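Local coordinates for probable L,D-transpeptidase 3 (Mycobacterium tuberculosis, PDB 6D4K), which is a probable L,D-transpeptidase of cell-wall biogenesis that is acylated by the beta-lactam faropenem and may attach proteins to peptidoglycan, at residues 245-248 and 249-253. Numbering follows the deposited sequence.
With CA (calcium ion), chain B.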
loop_
_atom_site.group_PDB
_atom_site.type_symbol
_atom_site.label_atom_id
_atom_site.label_comp_id
_atom_site.label_asym_id
_atom_site.label_seq_id
_atom_site.Cartn_x
_atom_site.Cartn_y
_atom_site.Cartn_z
ATOM N N GLU A 245 -3.090 8.728 11.815
ATOM C CA GLU A 245 -2.810 7.840 12.938
ATOM C C GLU A 245 -3.805 6.692 12.990
ATOM O O GLU A 245 -3.421 5.528 13.164
ATOM C CB GLU A 245 -2.830 8.628 14.249
ATOM C CG GLU A 245 -2.772 7.758 15.490
ATOM C CD GLU A 245 -2.947 8.554 16.763
ATOM O OE1 GLU A 245 -2.444 8.105 17.809
ATOM O OE2 GLU A 245 -3.589 9.627 16.718
ATOM N N TRP A 246 -5.091 7.005 12.816
ATOM C CA TRP A 246 -6.142 5.997 12.868
ATOM C C TRP A 246 -6.000 5.000 11.724
ATOM O O TRP A 246 -6.048 3.785 11.940
ATOM C CB TRP A 246 -7.503 6.696 12.825
ATOM C CG TRP A 246 -8.634 5.798 13.098
ATOM C CD1 TRP A 246 -9.203 5.538 14.312
ATOM C CD2 TRP A 246 -9.344 5.017 12.144
ATOM N NE1 TRP A 246 -10.232 4.652 14.167
ATOM C CE2 TRP A 246 -10.337 4.307 12.846
ATOM C CE3 TRP A 246 -9.246 4.851 10.759
ATOM C CZ2 TRP A 246 -11.220 3.436 12.211
ATOM C CZ3 TRP A 246 -10.119 3.985 10.132
ATOM C CH2 TRP A 246 -11.093 3.290 10.857
ATOM N N TYR A 247 -5.789 5.490 10.503
ATOM C CA TYR A 247 -5.596 4.588 9.368
ATOM C C TYR A 247 -4.347 3.724 9.547
ATOM O O TYR A 247 -4.373 2.514 9.310
ATOM C CB TYR A 247 -5.501 5.397 8.074
ATOM C CG TYR A 247 -5.145 4.545 6.891
ATOM C CD1 TYR A 247 -3.966 4.759 6.187
ATOM C CD2 TYR A 247 -6.000 3.538 6.458
ATOM C CE1 TYR A 247 -3.638 3.987 5.087
ATOM C CE2 TYR A 247 -5.678 2.756 5.361
ATOM C CZ TYR A 247 -4.498 2.991 4.673
ATOM O OH TYR A 247 -4.169 2.206 3.584
ATOM N N TYR A 248 -3.230 4.347 9.930
ATOM C CA TYR A 248 -1.985 3.624 10.183
ATOM C C TYR A 248 -2.206 2.499 11.191
ATOM O O TYR A 248 -1.764 1.367 10.989
ATOM C CB TYR A 248 -0.941 4.607 10.706
ATOM C CG TYR A 248 0.414 4.027 11.033
ATOM C CD1 TYR A 248 0.664 3.396 12.256
ATOM C CD2 TYR A 248 1.479 4.175 10.146
ATOM C CE1 TYR A 248 1.922 2.897 12.568
ATOM C CE2 TYR A 248 2.737 3.688 10.453
ATOM C CZ TYR A 248 2.951 3.039 11.655
ATOM O OH TYR A 248 4.207 2.557 11.956
ATOM N N ASN A 249 -2.889 2.803 12.290
ATOM C CA ASN A 249 -3.103 1.797 13.322
ATOM C C ASN A 249 -4.050 0.694 12.866
ATOM O O ASN A 249 -3.971 -0.424 13.388
ATOM C CB ASN A 249 -3.619 2.452 14.607
ATOM C CG ASN A 249 -2.549 3.248 15.334
ATOM O OD1 ASN A 249 -1.347 3.003 15.181
ATOM N ND2 ASN A 249 -2.985 4.187 16.160
ATOM N N ALA A 250 -4.941 0.986 11.910
ATOM C CA ALA A 250 -5.900 -0.008 11.442
ATOM C C ALA A 250 -5.339 -0.914 10.353
ATOM O O ALA A 250 -5.722 -2.086 10.281
ATOM C CB ALA A 250 -7.150 0.696 10.926
ATOM N N VAL A 251 -4.447 -0.398 9.494
ATOM C CA VAL A 251 -4.078 -1.079 8.260
ATOM C C VAL A 251 -2.930 -2.050 8.530
ATOM O O VAL A 251 -2.138 -1.905 9.471
ATOM C CB VAL A 251 -3.707 -0.027 7.191
ATOM C CG1 VAL A 251 -2.312 0.552 7.455
ATOM C CG2 VAL A 251 -3.834 -0.602 5.781
ATOM N N ASP A 252 -2.824 -3.051 7.672
ATOM C CA ASP A 252 -1.741 -4.019 7.747
ATOM C C ASP A 252 -0.995 -4.063 6.426
ATOM O O ASP A 252 -1.518 -3.683 5.375
ATOM C CB ASP A 252 -2.266 -5.429 8.067
ATOM C CG ASP A 252 -1.171 -6.394 8.534
ATOM O OD1 ASP A 252 -0.053 -5.940 8.882
ATOM O OD2 ASP A 252 -1.425 -7.628 8.562
ATOM N N ILE A 253 0.253 -4.537 6.488
ATOM C CA ILE A 253 1.012 -4.743 5.258
ATOM C C ILE A 253 0.283 -5.773 4.410
ATOM O O ILE A 253 -0.095 -6.849 4.887
ATOM C CB ILE A 253 2.474 -5.131 5.546
ATOM C CG1 ILE A 253 3.294 -3.912 5.990
ATOM C CG2 ILE A 253 3.125 -5.745 4.300
ATOM C CD1 ILE A 253 2.811 -3.196 7.248
HETATM CA CA CA B . 0.876 -8.229 9.216
HETATM O O HOH W 1 -0.905 5.900 17.800
HETATM O O HOH W 2 1.434 -8.105 6.957
HETATM O O HOH W 3 2.741 -6.647 9.620
HETATM O O HOH W 4 2.777 -9.647 9.520
HETATM O O HOH W 5 0.399 -8.266 11.405
#
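Val251 lies over one face of the Tyr247 ring at the C-terminal end of helix 241-250. Its CB stands 4.2 Å from the ring centroid, 24° off the normal and displaced toward the rim, a CH-pi contact. CG2 reaches past the rim at the hydroxyl end, 3.8 Å from Tyr247 CZ. With Tyr247 CG anti to the backbone N (chi1 173°), the ring leans toward the end of the helix, where Val251 can cover it. Both side chains are buried. The backbone draws the same pair together. Val251 N donates to Tyr247 O at 2.9 Å, although Val251 is the first residue to leave helical geometry. Two residues earlier, Asn249 N donates to Glu245 O at 2.9 Å. Between these two bonds, Ala250 N makes weak bonds to both Trp246 O and Tyr247 O.

The side formed by Glu245 and Asn249 is looser and wetter. Asn249 ND2 comes 3.6 Å from Glu245 CG, and the amide and carboxylate planes are 60° apart. A water joins the two groups: it donates to Glu245 OE1 at 2.7 Å and accepts from Asn249 ND2 at 3.2 Å. Asn249 OD1 turns instead to the edge of the Tyr248 ring, in its plane, 3.6 Å from Tyr248 CD1.

Past the helix, Asp252 binds calcium through both carboxylate oxygens. Four waters and Val38 O, from the N-terminal part of the chain, are the other ligands, so the ion bridges that part to the catalytic domain. Lys179 NZ of strand 172-180 hydrogen-bonds to the carbonyl oxygens of Tyr248 and Val251. Tyr247 packs edge-to-face with Phe128 and touches Val130, Val176 and Val208, which seats the helix end against strands 127-132, 172-180 and 207-209.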